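Local coordinates for protein probable N-glycosylase/DNA lyase (PDB 3N0U) that belongs to the 8-oxoguanine DNA glycosylase family of the helix-hairpin-helix clan and has an all-helical fold, at residues L30-R34 and G215-K219. Residues are numbered along the deposited sequence; the frame is centred on the assembly and turned at random.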
loop_
_atom_site.group_PDB
_atom_site.type_symbol
_atom_site.label_atom_id
_atom_site.label_comp_id
_atom_site.label_asym_id
_atom_site.label_seq_id
_atom_site.Cartn_x
_atom_site.Cartn_y
_atom_site.Cartn_z
ATOM N N LEU A 30 4.850 9.251 -14.560
ATOM C CA LEU A 30 4.903 9.241 -13.101
ATOM C C LEU A 30 4.698 7.841 -12.547
ATOM O O LEU A 30 5.366 7.436 -11.605
ATOM C CB LEU A 30 3.840 10.179 -12.525
ATOM C CG LEU A 30 3.993 11.663 -12.856
ATOM C CD1 LEU A 30 2.877 12.428 -12.177
ATOM C CD2 LEU A 30 5.350 12.185 -12.402
ATOM N N VAL A 31 3.736 7.117 -13.093
ATOM C CA VAL A 31 3.479 5.747 -12.674
ATOM C C VAL A 31 4.711 4.877 -12.922
ATOM O O VAL A 31 5.119 4.118 -12.049
ATOM C CB VAL A 31 2.248 5.190 -13.403
ATOM C CG1 VAL A 31 2.056 3.704 -13.127
ATOM C CG2 VAL A 31 1.002 5.965 -12.998
ATOM N N GLU A 32 5.310 5.002 -14.103
ATOM C CA GLU A 32 6.441 4.151 -14.438
ATOM C C GLU A 32 7.643 4.488 -13.576
ATOM O O GLU A 32 8.346 3.605 -13.124
ATOM C CB GLU A 32 6.789 4.251 -15.925
ATOM C CG GLU A 32 5.740 3.640 -16.826
ATOM C CD GLU A 32 5.689 2.129 -16.703
ATOM O OE1 GLU A 32 6.783 1.501 -16.674
ATOM O OE2 GLU A 32 4.573 1.567 -16.623
ATOM N N GLN A 33 7.873 5.761 -13.315
ATOM C CA GLN A 33 9.017 6.140 -12.493
ATOM C C GLN A 33 8.815 5.662 -11.066
ATOM O O GLN A 33 9.748 5.174 -10.419
ATOM C CB GLN A 33 9.233 7.649 -12.539
ATOM C CG GLN A 33 9.932 8.073 -13.823
ATOM C CD GLN A 33 9.589 9.486 -14.252
ATOM O OE1 GLN A 33 9.411 10.376 -13.417
ATOM N NE2 GLN A 33 9.481 9.695 -15.562
ATOM N N ARG A 34 7.580 5.731 -10.580
ATOM C CA ARG A 34 7.320 5.308 -9.211
ATOM C C ARG A 34 7.506 3.793 -9.105
ATOM O O ARG A 34 8.110 3.297 -8.151
ATOM C CB ARG A 34 5.920 5.735 -8.785
ATOM C CG ARG A 34 5.600 5.445 -7.339
ATOM C CD ARG A 34 6.473 6.254 -6.402
ATOM N NE ARG A 34 6.107 7.673 -6.365
ATOM C CZ ARG A 34 6.842 8.660 -6.860
ATOM N NH1 ARG A 34 8.008 8.417 -7.451
ATOM N NH2 ARG A 34 6.401 9.906 -6.756
ATOM N N GLY A 215 -4.194 14.448 -9.237
ATOM C CA GLY A 215 -3.159 14.434 -10.243
ATOM C C GLY A 215 -1.796 14.189 -9.639
ATOM O O GLY A 215 -0.797 14.683 -10.150
ATOM N N LYS A 216 -1.747 13.376 -8.591
ATOM C CA LYS A 216 -0.480 13.027 -7.969
ATOM C C LYS A 216 -0.252 11.529 -8.027
ATOM O O LYS A 216 -1.200 10.736 -8.097
ATOM C CB LYS A 216 -0.463 13.420 -6.496
ATOM C CG LYS A 216 -0.885 14.848 -6.189
ATOM C CD LYS A 216 0.182 15.861 -6.529
ATOM C CE LYS A 216 -0.247 17.253 -6.051
ATOM N NZ LYS A 216 0.703 18.328 -6.435
ATOM N N VAL A 217 1.017 11.165 -8.017
ATOM C CA VAL A 217 1.430 9.789 -7.878
ATOM C C VAL A 217 2.386 9.750 -6.712
ATOM O O VAL A 217 3.555 10.141 -6.822
ATOM C CB VAL A 217 2.107 9.270 -9.151
ATOM C CG1 VAL A 217 2.555 7.835 -8.961
ATOM C CG2 VAL A 217 1.137 9.343 -10.299
ATOM N N ASP A 218 1.880 9.299 -5.579
ATOM C CA ASP A 218 2.702 9.143 -4.397
ATOM C C ASP A 218 3.054 7.680 -4.287
ATOM O O ASP A 218 3.575 7.097 -5.233
ATOM C CB ASP A 218 1.958 9.671 -3.173
ATOM C CG ASP A 218 1.709 11.163 -3.262
ATOM O OD1 ASP A 218 2.691 11.926 -3.431
ATOM O OD2 ASP A 218 0.541 11.584 -3.187
ATOM N N LYS A 219 2.803 7.088 -3.136
ATOM C CA LYS A 219 3.033 5.666 -2.980
ATOM C C LYS A 219 2.181 5.136 -1.842
ATOM O O LYS A 219 2.307 3.948 -1.526
ATOM C CB LYS A 219 4.512 5.376 -2.724
ATOM C CG LYS A 219 5.040 5.849 -1.382
ATOM C CD LYS A 219 6.434 5.268 -1.123
ATOM C CE LYS A 219 6.829 5.395 0.327
ATOM N NZ LYS A 219 8.160 4.772 0.557
ATOM O OXT LYS A 219 1.375 5.879 -1.232
#
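Arg34 reaches from the long helix 13-44 to two successive carbonyls of the C-terminal tail, at Val217 and Asp218. The fold is the all-helical one of a glycosylase of the helix-hairpin-helix clan, and here its last residues are fastened back onto its first long helix. Gly215, with positive phi, is the first residue past helix 202-214 and leads into the extended tail.

The Arg34 chain leaves the helix with CG anti to the backbone N (chi1 -175°), then bends at chi2 and chi3. These bends bring an edge of the guanidinium to the tail backbone. Arg34 NE donates to Asp218 O at 2.8 Å. This oxygen lies close to the guanidinium plane, but the donor stands above the carbonyl plane, 46° out of it. Arg34 NH2 donates to Val217 O at 2.9 Å, with the oxygen tilted from the guanidinium plane. Both bonds are bent at the hydrogen, with N-H...O angles near 140°. Two bonds to different residues limit rotation of the guanidinium, and NH1 is also held, by a salt bridge to Glu37.

Next to these bonds, the CB of Val217 is directed toward the helix. Val217 is buried, and its two methyls divide the work. Val217 CG2 packs on Leu30 CB at 3.6 Å and more loosely on Val31 CG2. Val217 CG1 lies 4.0 Å from Arg34 CB, where the two side chains run past each other in opposite directions. Tyr211 of helix 202-214 also touches Val217.

The CB of Lys219 is directed toward the helix, but its amine leads away to a salt bridge with Glu53, and its terminal O is hydrogen-bonded to His145 and Asn149. Between the two side chains, Arg34 CD stays 4.3 Å from Lys219 CB.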